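Local coordinates for protein Endonuclease/exonuclease/phosphatase (Beutenbergia cavernae DSM 12333, PDB 4RUW) that belongs to the endonuclease/exonuclease/phosphatase family, pairing a DNase I-like alpha/beta sandwich with an Ig-like domain and carrying a bound zinc ion, at residues Asp212-Leu217 and Asn251-Ser256; Val224-Pro229 and Phe299-Phe304; Asn237-Asp242 and Pro291-Asp296; Glu260-Asp265 and Ala337-Ala342. One frame throughout, in Å; residues are numbered along the deposited sequence.

How the contacts relate
Contacts 1, 2 and 3 lie in the DNase I-like domain, whereas contact 4 joins it to the Ig-like domain. Contacts 1 and 3 have centres about 12 Å apart and meet at the start of helix 251-260, which contact 1 contains and loop 237-242 of contact 3 reaches; Asn252 OD1 lies 2.9 Å from Asp242 N, probably as a hydrogen bond. Contacts 2 and 4, with centres about 11 Å apart, meet through neighbouring strands 296-300 and 264-265; Ala300 O lies 2.9 Å from Ala264 N. A salt bridge from Arg294 NH2 to Asp265 OD2 (2.8 Å) ties contact 3 to contact 4. The zinc ion is bound by His98, Asp100, His107 and His137, none of which belongs to the four contacts.

Contact 1 of 4, residues Asp212-Leu217 and Asn251-Ser256; sequences DQKEQL and NNLMQS
Met254, present as selenomethionine, reaches from helix 251-260 across to Gln213, Lys214 and Leu217 of helix 207-222 and carries most of this buried contact. The two helical segments run parallel, their axes 1° apart in direction and 10.8 Å apart at closest approach, a gap that the long side chains bridge. At the start of the second segment, Asn251 OD1 is linked to Gln213 OE1 by a water that donates to both oxygens. The amide NE2 of Gln213 is held by the carbonyls of Ser202 and Asn237, which leaves OE1 turned to this water. Leu253 then offers its CD2 methyl to the aliphatic part of Lys214, 4.0 Å from CE, the two chains crossing at about a right angle. Lys214 NZ itself goes to Glu211 in a salt bridge and to Gln250 OE1. Met254 follows: its CB lies 3.5 Å from Leu217 CD2, and its CG is 3.9 Å from Lys214 CG. SE comes within 3.8 Å of Lys214 N. The last torsion (chi3 -90°) bends the chain and swings CE toward Gln213, where it stops 3.5 Å from OE1. Gln255 packs on Tyr297 and Phe299 of strand 296-300. At the far end, Ser256 OG turns back to its own helix and donates to Leu253 O (2.7 Å) on a carbonyl lone pair. Further along helix 251-260, Trp257 touches Lys214 and Ile258 touches Leu217; the pair thus lies side by side, with helix 251-260 resting on the sheet that includes strand 296-300.

Contact 2 of 4, residues Val224-Pro229 and Phe299-Phe304; sequences VDARVP and FATPAF
Two type I beta turns, Asp225-Val228 and Thr301-Phe304, pack against each other where the chain enters strand 230-233 and leaves strand 296-300, with Ala226 and Pro229 meeting Thr301, Pro302 and Phe304. Thr301 is central. Its CG2, anti to the carbonyl carbon, rests 3.7 Å from Ala226 CA, and its OG1 (chi1 60°) lies 3.6 Å from Pro229 CA and bonds Ser230 N. A water joins the turns: it donates to Ala226 O (2.9 Å), accepts from Ala303 N and bonds Thr301 OG1 (2.8 Å). Beside it Ala226 CB touches Pro302 CD at 4.0 Å, and Pro229 CB approaches Phe304 CE2 obliquely at 4.0 Å. The first turn is braced from within: Asp225 OD1 takes a nearly straight hydrogen bond from Arg227 NE (2.9 Å, 171°), part of a salt bridge, on its syn side, while Arg227 N, closing an Asx turn, donates from well above the other face of the carboxylate. Strands 296-300 and 304-311 belong to different sheets, so the second turn carries the chain from one sheet to the other; Phe304 packs on Leu328 and Leu330 of strand 324-330 and on Val194 of strand 192-200.

Contact 3 of 4, residues Asn237-Asp242 and Pro291-Asp296; sequences NIWTTD and PDRRID
One face of the Trp239 indole is met by Asp292. Asp292 CB makes a CH-pi contact 3.6 Å from the centroid of the six-membered ring, 11° off its normal, while Asp292 O lies under the pyrrole part of the same face, 3.5 Å from Trp239 CG. The carboxylate beyond CB is held by Arg401 in a salt bridge. Apolar contact comes from Ile295, whose CG2 meets Trp239 CD1 at the ring edge (3.8 Å). Direct backbone bonding is slight: Asn237 N donates weakly to Ile295 O at 3.3 Å. Waters do more. One accepts from Thr240 N and donates to Asp292 O and Arg294 O; another joins Thr240 OG1 (2.7 Å) to Arg294 NH2, whose charge is paired with Asp265. Asp292 O also takes Arg294 N at 2.8 Å, closing an inverse gamma turn centred on Arg293 that presents this carbonyl to the indole. The contact joins the loop after strand 230-233 to the approach to strand 296-300; the Gly-Asp-Leu-Asn sequence ending at Asn237 and the Asp296 OD1 bond to His321 ND1 are consistent with signature elements of the DNase I-like family.

Contact 4 of 4, residues Glu260-Asp265 and Ala337-Ala342; sequences EDHLAD and ARTVLA
Glu260 and His262, at the end of helix 251-260 and just beyond it, face Leu341, Ala337 and Thr339 on strand 334-342, the edge strand of one sheet of the Ig-like domain, so this surface contact joins the two domains. From Glu260 CB the chain leads to CG, set anti to the carbonyl carbon (chi1 -67°), which lies 3.8 Å from Leu341 CD1. The extended chain carries CD past the same methyl at 3.9 Å, and at the tip OE2 comes to 3.3 Å from it; the two side chains cross at about a right angle, CG, CD and OE2 all lying against the CD1 branch of Leu341. Behind this, Thr339 sets its CG2 methyl 4.1 Å from Glu260 N, where the helix ends. His262 comes from the loop that follows, with positive phi (74°). Its ring has Glu260 O over the centre of one face, while its CE1 approaches Ala337 O at 3.4 Å. Around the interface Thr339 and Leu341 also touch Trp350 of the adjacent strand 349-356, and His262 touches Ala226 and Pro302. The polar link runs through a water in the plane of the imidazole: it bonds His262 ND1 at 2.7 Å and donates to Thr339 OG1 at 2.8 Å, the same hydroxyl that bonds Ala259 O.

Contact 1 of 4, residues Asp212-Leu217 and Asn251-Ser256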
# COMPACT_ATOMS: atom_id res chain seq x y z
N ASP A 212 -9.91 14.17 6.07
CA ASP A 212 -8.73 14.53 5.29
C ASP A 212 -8.08 13.30 4.65
O ASP A 212 -7.68 13.38 3.49
CB ASP A 212 -7.72 15.31 6.13
CG ASP A 212 -8.16 16.73 6.39
OD1 ASP A 212 -9.04 17.24 5.66
OD2 ASP A 212 -7.61 17.35 7.33
N GLN A 213 -7.96 12.19 5.38
CA GLN A 213 -7.44 10.96 4.77
C GLN A 213 -8.19 10.63 3.49
O GLN A 213 -7.58 10.30 2.47
CB GLN A 213 -7.57 9.77 5.72
CG GLN A 213 -6.69 9.80 6.95
CD GLN A 213 -6.83 8.53 7.75
OE1 GLN A 213 -7.94 8.04 7.95
NE2 GLN A 213 -5.71 7.97 8.19
N LYS A 214 -9.51 10.73 3.55
CA LYS A 214 -10.33 10.44 2.37
C LYS A 214 -10.04 11.37 1.21
O LYS A 214 -9.89 10.93 0.06
CB LYS A 214 -11.82 10.50 2.73
CG LYS A 214 -12.28 9.33 3.58
CD LYS A 214 -13.59 9.62 4.29
CE LYS A 214 -14.70 9.92 3.33
NZ LYS A 214 -15.98 10.20 4.06
N GLU A 215 -9.94 12.67 1.48
CA GLU A 215 -9.66 13.61 0.40
C GLU A 215 -8.25 13.43 -0.16
O GLU A 215 -8.03 13.53 -1.37
CB GLU A 215 -9.88 15.04 0.87
CG GLU A 215 -11.33 15.33 1.21
CD GLU A 215 -11.68 16.79 1.10
OE1 GLU A 215 -10.93 17.62 1.66
OE2 GLU A 215 -12.69 17.11 0.45
N GLN A 216 -7.29 13.15 0.71
CA GLN A 216 -5.92 12.88 0.28
C GLN A 216 -5.89 11.65 -0.60
O GLN A 216 -5.27 11.64 -1.66
CB GLN A 216 -5.02 12.68 1.50
CG GLN A 216 -4.89 13.92 2.35
CD GLN A 216 -4.22 13.67 3.69
OE1 GLN A 216 -3.94 12.53 4.09
NE2 GLN A 216 -3.95 14.76 4.41
N LEU A 217 -6.54 10.58 -0.15
CA LEU A 217 -6.54 9.35 -0.91
C LEU A 217 -7.18 9.50 -2.29
O LEU A 217 -6.71 8.91 -3.26
CB LEU A 217 -7.19 8.22 -0.11
CG LEU A 217 -7.17 6.84 -0.78
CD1 LEU A 217 -5.75 6.32 -1.01
CD2 LEU A 217 -7.97 5.87 0.05
N ASN A 251 -12.31 3.18 6.89
CA ASN A 251 -11.35 2.34 6.22
C ASN A 251 -11.95 1.42 5.16
O ASN A 251 -11.39 1.28 4.08
CB ASN A 251 -10.56 1.54 7.24
CG ASN A 251 -9.74 2.42 8.15
OD1 ASN A 251 -9.37 3.54 7.78
ND2 ASN A 251 -9.45 1.93 9.35
N ASN A 252 -13.08 0.79 5.45
CA ASN A 252 -13.70 -0.06 4.43
C ASN A 252 -14.01 0.74 3.16
O ASN A 252 -13.77 0.27 2.05
CB ASN A 252 -14.97 -0.74 4.94
CG ASN A 252 -14.68 -1.92 5.83
OD1 ASN A 252 -14.33 -1.75 7.00
ND2 ASN A 252 -14.79 -3.13 5.28
N LEU A 253 -14.53 1.94 3.33
CA LEU A 253 -14.82 2.81 2.21
C LEU A 253 -13.55 3.11 1.40
O LEU A 253 -13.50 2.93 0.19
CB LEU A 253 -15.48 4.10 2.71
CG LEU A 253 -15.84 5.13 1.64
CD1 LEU A 253 -16.88 4.57 0.67
CD2 LEU A 253 -16.33 6.41 2.30
N MSE A 254 -12.50 3.55 2.08
CA MSE A 254 -11.26 3.88 1.39
C MSE A 254 -10.67 2.67 0.66
O MSE A 254 -10.19 2.80 -0.46
CB MSE A 254 -10.26 4.51 2.36
CG MSE A 254 -10.58 5.97 2.68
SE MSE A 254 -9.23 6.91 3.72
CE MSE A 254 -9.91 6.51 5.51
N GLN A 255 -10.70 1.51 1.30
CA GLN A 255 -10.18 0.32 0.64
C GLN A 255 -10.99 -0.05 -0.60
O GLN A 255 -10.43 -0.54 -1.58
CB GLN A 255 -10.07 -0.85 1.62
CG GLN A 255 -9.11 -0.59 2.77
CD GLN A 255 -7.64 -0.77 2.40
OE1 GLN A 255 -7.31 -1.43 1.41
NE2 GLN A 255 -6.75 -0.22 3.23
N SER A 256 -12.30 0.18 -0.57
CA SER A 256 -13.12 -0.09 -1.75
C SER A 256 -12.69 0.81 -2.91
O SER A 256 -12.66 0.37 -4.05
CB SER A 256 -14.62 0.06 -1.45
OG SER A 256 -15.05 1.41 -1.38
O HOH W 1 -8.67 5.66 9.16

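Contact 2 of 4, residues Val224-Pro229 and Phe299-Phe304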
# COMPACT_ATOMS: atom_id res chain seq x y z
N VAL A 224 -2.91 7.67 -10.10
CA VAL A 224 -2.43 6.34 -10.48
C VAL A 224 -3.09 5.90 -11.79
O VAL A 224 -4.31 5.95 -11.92
CB VAL A 224 -2.74 5.28 -9.41
CG1 VAL A 224 -2.20 3.94 -9.85
CG2 VAL A 224 -2.13 5.67 -8.10
N ASP A 225 -2.28 5.46 -12.73
CA ASP A 225 -2.77 4.94 -14.00
C ASP A 225 -2.57 3.43 -14.04
O ASP A 225 -1.46 2.96 -14.27
CB ASP A 225 -2.02 5.62 -15.15
CG ASP A 225 -2.47 5.14 -16.52
OD1 ASP A 225 -3.45 4.37 -16.61
OD2 ASP A 225 -1.84 5.55 -17.52
N ALA A 226 -3.64 2.68 -13.82
CA ALA A 226 -3.53 1.22 -13.78
C ALA A 226 -3.23 0.57 -15.13
O ALA A 226 -2.92 -0.61 -15.19
CB ALA A 226 -4.76 0.60 -13.14
N ARG A 227 -3.31 1.35 -16.20
CA ARG A 227 -2.99 0.84 -17.53
C ARG A 227 -1.50 0.61 -17.74
O ARG A 227 -1.11 -0.11 -18.66
CB ARG A 227 -3.51 1.80 -18.61
CG ARG A 227 -5.01 2.00 -18.60
CD ARG A 227 -5.42 3.13 -19.54
NE ARG A 227 -4.81 4.40 -19.14
CZ ARG A 227 -4.95 5.54 -19.81
NH1 ARG A 227 -5.68 5.58 -20.92
NH2 ARG A 227 -4.35 6.64 -19.37
N VAL A 228 -0.66 1.21 -16.91
CA VAL A 228 0.79 1.03 -17.03
C VAL A 228 1.31 0.44 -15.73
O VAL A 228 0.72 0.67 -14.67
CB VAL A 228 1.52 2.35 -17.37
CG1 VAL A 228 0.96 2.96 -18.64
CG2 VAL A 228 1.47 3.34 -16.20
N PRO A 229 2.41 -0.32 -15.79
CA PRO A 229 2.94 -0.91 -14.55
C PRO A 229 3.27 0.16 -13.51
O PRO A 229 4.10 1.04 -13.78
CB PRO A 229 4.21 -1.63 -15.03
CG PRO A 229 3.89 -1.99 -16.46
CD PRO A 229 3.13 -0.80 -16.98
N PHE A 299 0.82 -1.35 -2.98
CA PHE A 299 -0.24 -1.68 -3.93
C PHE A 299 0.36 -1.76 -5.33
O PHE A 299 1.26 -0.98 -5.66
CB PHE A 299 -1.34 -0.62 -3.90
CG PHE A 299 -2.25 -0.72 -2.71
CD1 PHE A 299 -3.37 -1.56 -2.75
CD2 PHE A 299 -2.02 0.01 -1.56
CE1 PHE A 299 -4.22 -1.67 -1.67
CE2 PHE A 299 -2.87 -0.10 -0.46
CZ PHE A 299 -3.96 -0.95 -0.52
N ALA A 300 -0.14 -2.68 -6.15
CA ALA A 300 0.38 -2.85 -7.50
C ALA A 300 -0.77 -2.89 -8.51
O ALA A 300 -1.87 -3.33 -8.19
CB ALA A 300 1.24 -4.10 -7.61
N THR A 301 -0.49 -2.44 -9.73
CA THR A 301 -1.45 -2.48 -10.81
C THR A 301 -1.57 -3.89 -11.41
O THR A 301 -0.76 -4.77 -11.08
CB THR A 301 -1.07 -1.46 -11.90
OG1 THR A 301 0.23 -1.78 -12.41
CG2 THR A 301 -1.07 -0.04 -11.31
N PRO A 302 -2.58 -4.14 -12.25
CA PRO A 302 -2.89 -5.53 -12.62
C PRO A 302 -1.78 -6.27 -13.38
O PRO A 302 -1.79 -7.50 -13.34
CB PRO A 302 -4.15 -5.39 -13.49
CG PRO A 302 -4.82 -4.18 -12.92
CD PRO A 302 -3.69 -3.24 -12.64
N ALA A 303 -0.87 -5.57 -14.05
CA ALA A 303 0.20 -6.25 -14.78
C ALA A 303 1.13 -7.04 -13.86
O ALA A 303 1.82 -7.95 -14.32
CB ALA A 303 1.00 -5.27 -15.62
N PHE A 304 1.17 -6.69 -12.58
CA PHE A 304 2.03 -7.38 -11.63
C PHE A 304 1.37 -8.61 -11.02
O PHE A 304 0.18 -8.61 -10.70
CB PHE A 304 2.43 -6.44 -10.49
CG PHE A 304 3.49 -5.46 -10.86
CD1 PHE A 304 4.81 -5.85 -10.96
CD2 PHE A 304 3.16 -4.13 -11.08
CE1 PHE A 304 5.79 -4.95 -11.29
CE2 PHE A 304 4.14 -3.22 -11.40
CZ PHE A 304 5.46 -3.63 -11.51
O HOH W 2 -0.79 -2.54 -14.89

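Contact 3 of 4, residues Asn237-Asp242 and Pro291-Asp296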
# COMPACT_ATOMS: atom_id res chain seq x y z
N ASN A 237 -1.62 5.02 6.85
CA ASN A 237 -2.22 5.35 8.14
C ASN A 237 -3.66 4.89 8.29
O ASN A 237 -4.42 5.45 9.10
CB ASN A 237 -2.09 6.85 8.44
CG ASN A 237 -0.93 7.18 9.35
OD1 ASN A 237 -0.67 6.46 10.32
ND2 ASN A 237 -0.23 8.27 9.05
N ILE A 238 -4.05 3.89 7.51
CA ILE A 238 -5.37 3.29 7.61
C ILE A 238 -5.24 1.79 7.72
O ILE A 238 -4.36 1.20 7.09
CB ILE A 238 -6.27 3.66 6.39
CG1 ILE A 238 -5.68 3.15 5.07
CG2 ILE A 238 -6.52 5.15 6.35
CD1 ILE A 238 -6.60 3.36 3.86
N TRP A 239 -6.09 1.18 8.54
CA TRP A 239 -6.27 -0.26 8.48
C TRP A 239 -7.06 -0.60 7.22
O TRP A 239 -7.57 0.29 6.54
CB TRP A 239 -7.10 -0.76 9.65
CG TRP A 239 -6.57 -0.55 11.03
CD1 TRP A 239 -5.45 0.13 11.43
CD2 TRP A 239 -7.17 -1.08 12.22
NE1 TRP A 239 -5.33 0.06 12.81
CE2 TRP A 239 -6.37 -0.68 13.31
CE3 TRP A 239 -8.32 -1.84 12.46
CZ2 TRP A 239 -6.69 -1.01 14.62
CZ3 TRP A 239 -8.63 -2.18 13.75
CH2 TRP A 239 -7.82 -1.76 14.82
N THR A 240 -7.22 -1.88 6.93
CA THR A 240 -8.08 -2.28 5.83
C THR A 240 -9.56 -2.26 6.20
O THR A 240 -10.41 -2.19 5.31
CB THR A 240 -7.73 -3.66 5.27
OG1 THR A 240 -7.82 -4.62 6.33
CG2 THR A 240 -6.33 -3.67 4.68
N THR A 241 -9.87 -2.30 7.50
CA THR A 241 -11.26 -2.31 7.95
C THR A 241 -11.47 -1.25 9.02
O THR A 241 -10.52 -0.81 9.68
CB THR A 241 -11.68 -3.68 8.53
OG1 THR A 241 -10.79 -4.05 9.59
CG2 THR A 241 -11.69 -4.75 7.45
N ASP A 242 -12.72 -0.84 9.20
CA ASP A 242 -13.05 0.21 10.16
C ASP A 242 -12.53 -0.13 11.55
O ASP A 242 -12.70 -1.25 12.04
CB ASP A 242 -14.56 0.40 10.23
CG ASP A 242 -15.16 0.93 8.93
OD1 ASP A 242 -14.42 1.43 8.06
OD2 ASP A 242 -16.40 0.84 8.80
N PRO A 291 -2.78 -7.33 15.57
CA PRO A 291 -2.68 -7.90 14.21
C PRO A 291 -3.36 -7.05 13.15
O PRO A 291 -3.14 -7.29 11.96
CB PRO A 291 -3.39 -9.26 14.35
CG PRO A 291 -3.26 -9.60 15.81
CD PRO A 291 -3.41 -8.28 16.50
N ASP A 292 -4.17 -6.07 13.57
CA ASP A 292 -4.86 -5.20 12.63
C ASP A 292 -4.02 -3.98 12.23
O ASP A 292 -4.36 -3.29 11.27
CB ASP A 292 -6.18 -4.72 13.22
CG ASP A 292 -7.05 -5.87 13.66
OD1 ASP A 292 -7.29 -6.78 12.84
OD2 ASP A 292 -7.48 -5.88 14.84
N ARG A 293 -2.94 -3.72 12.97
CA ARG A 293 -2.15 -2.50 12.79
C ARG A 293 -1.13 -2.60 11.66
O ARG A 293 0.07 -2.37 11.83
CB ARG A 293 -1.52 -2.06 14.11
CG ARG A 293 -2.56 -1.52 15.08
CD ARG A 293 -1.95 -0.99 16.35
NE ARG A 293 -2.94 -0.25 17.11
CZ ARG A 293 -2.76 0.20 18.35
NH1 ARG A 293 -1.61 -0.03 18.97
NH2 ARG A 293 -3.73 0.87 18.95
N ARG A 294 -1.65 -2.97 10.49
CA ARG A 294 -0.90 -2.99 9.24
C ARG A 294 -1.34 -1.74 8.49
O ARG A 294 -2.47 -1.68 8.00
CB ARG A 294 -1.22 -4.26 8.45
CG ARG A 294 -0.43 -4.40 7.15
CD ARG A 294 -0.67 -5.74 6.50
NE ARG A 294 -2.03 -5.86 5.96
CZ ARG A 294 -2.34 -5.64 4.68
NH1 ARG A 294 -1.41 -5.26 3.81
NH2 ARG A 294 -3.60 -5.79 4.27
N ILE A 295 -0.45 -0.75 8.42
CA ILE A 295 -0.82 0.56 7.88
C ILE A 295 0.17 1.06 6.83
O ILE A 295 -0.01 2.15 6.28
CB ILE A 295 -1.00 1.62 9.01
CG1 ILE A 295 0.30 1.81 9.80
CG2 ILE A 295 -2.17 1.25 9.93
CD1 ILE A 295 0.24 2.96 10.79
N ASP A 296 1.21 0.27 6.57
CA ASP A 296 2.18 0.54 5.51
C ASP A 296 1.91 -0.50 4.42
O ASP A 296 1.82 -1.68 4.72
CB ASP A 296 3.59 0.36 6.04
CG ASP A 296 3.96 1.36 7.12
OD1 ASP A 296 3.67 1.13 8.32
OD2 ASP A 296 4.60 2.39 6.78
O HOH W 3 -4.52 1.68 15.31
O HOH W 4 -4.84 -3.17 8.44
O HOH W 5 -6.29 -6.74 5.82

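Contact 4 of 4, residues Glu260-Asp265 and Ala337-Ala342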
# COMPACT_ATOMS: atom_id res chain seq x y z
N GLU A 260 -11.42 -0.47 -6.51
CA GLU A 260 -12.13 -0.01 -7.72
C GLU A 260 -11.17 0.52 -8.76
O GLU A 260 -11.43 0.45 -9.96
CB GLU A 260 -13.09 1.14 -7.40
CG GLU A 260 -14.29 0.85 -6.54
CD GLU A 260 -15.10 2.11 -6.26
OE1 GLU A 260 -14.63 3.22 -6.58
OE2 GLU A 260 -16.23 2.00 -5.74
N ASP A 261 -10.00 1.04 -8.25
CA ASP A 261 -9.01 1.61 -9.15
C ASP A 261 -7.97 0.61 -9.64
O ASP A 261 -6.92 1.00 -10.17
CB ASP A 261 -8.35 2.81 -8.50
CG ASP A 261 -9.14 4.08 -8.72
OD1 ASP A 261 -10.26 3.99 -9.27
OD2 ASP A 261 -8.65 5.16 -8.36
N HIS A 262 -8.27 -0.68 -9.46
CA HIS A 262 -7.49 -1.78 -10.03
C HIS A 262 -6.17 -1.98 -9.33
O HIS A 262 -5.24 -2.53 -9.91
CB HIS A 262 -7.24 -1.60 -11.54
CG HIS A 262 -8.45 -1.17 -12.30
ND1 HIS A 262 -9.51 -2.02 -12.54
CD2 HIS A 262 -8.79 0.01 -12.85
CE1 HIS A 262 -10.44 -1.38 -13.23
NE2 HIS A 262 -10.03 -0.14 -13.43
N LEU A 263 -6.08 -1.56 -8.07
CA LEU A 263 -4.86 -1.76 -7.30
C LEU A 263 -5.04 -2.94 -6.36
O LEU A 263 -6.07 -3.06 -5.71
CB LEU A 263 -4.52 -0.50 -6.51
CG LEU A 263 -4.02 0.67 -7.36
CD1 LEU A 263 -3.98 1.96 -6.58
CD2 LEU A 263 -2.62 0.35 -7.87
N ALA A 264 -4.02 -3.79 -6.28
CA ALA A 264 -4.04 -4.96 -5.40
C ALA A 264 -3.11 -4.71 -4.22
O ALA A 264 -1.98 -4.24 -4.39
CB ALA A 264 -3.59 -6.19 -6.17
N ASP A 265 -3.60 -5.03 -3.02
CA ASP A 265 -2.83 -4.96 -1.80
C ASP A 265 -1.89 -6.16 -1.83
O ASP A 265 -2.31 -7.29 -1.61
CB ASP A 265 -3.81 -5.04 -0.63
CG ASP A 265 -3.16 -5.00 0.74
OD1 ASP A 265 -1.93 -5.22 0.88
OD2 ASP A 265 -3.92 -4.78 1.71
N ALA A 337 -9.11 -5.83 -16.99
CA ALA A 337 -8.99 -5.76 -15.54
C ALA A 337 -10.27 -5.16 -15.00
O ALA A 337 -10.64 -4.04 -15.37
CB ALA A 337 -7.78 -4.92 -15.13
N ARG A 338 -10.97 -5.91 -14.14
CA ARG A 338 -12.23 -5.44 -13.61
C ARG A 338 -12.36 -5.77 -12.13
O ARG A 338 -11.99 -6.86 -11.69
CB ARG A 338 -13.41 -6.03 -14.38
CG ARG A 338 -14.77 -5.50 -13.93
CD ARG A 338 -15.86 -5.78 -14.95
NE ARG A 338 -15.60 -5.07 -16.20
CZ ARG A 338 -16.05 -3.85 -16.48
NH1 ARG A 338 -15.76 -3.29 -17.64
NH2 ARG A 338 -16.81 -3.20 -15.60
N THR A 339 -12.90 -4.83 -11.38
CA THR A 339 -13.24 -5.02 -9.97
C THR A 339 -14.75 -4.98 -9.81
O THR A 339 -15.41 -4.09 -10.35
CB THR A 339 -12.64 -3.91 -9.12
OG1 THR A 339 -11.22 -3.96 -9.22
CG2 THR A 339 -13.05 -4.06 -7.65
N VAL A 340 -15.28 -5.95 -9.08
CA VAL A 340 -16.67 -5.89 -8.65
C VAL A 340 -16.67 -5.93 -7.13
O VAL A 340 -16.14 -6.86 -6.52
CB VAL A 340 -17.52 -7.04 -9.24
CG1 VAL A 340 -18.96 -6.91 -8.79
CG2 VAL A 340 -17.44 -7.02 -10.77
N LEU A 341 -17.21 -4.89 -6.51
CA LEU A 341 -17.26 -4.81 -5.05
C LEU A 341 -18.34 -5.73 -4.51
O LEU A 341 -19.32 -6.02 -5.21
CB LEU A 341 -17.52 -3.37 -4.60
CG LEU A 341 -16.48 -2.34 -5.01
CD1 LEU A 341 -16.92 -0.96 -4.57
CD2 LEU A 341 -15.13 -2.68 -4.42
N ALA A 342 -18.17 -6.16 -3.27
CA ALA A 342 -19.09 -7.09 -2.63
C ALA A 342 -19.84 -6.44 -1.48
O ALA A 342 -19.30 -5.56 -0.80
CB ALA A 342 -18.34 -8.32 -2.14
O HOH W 6 -9.43 -4.45 -11.30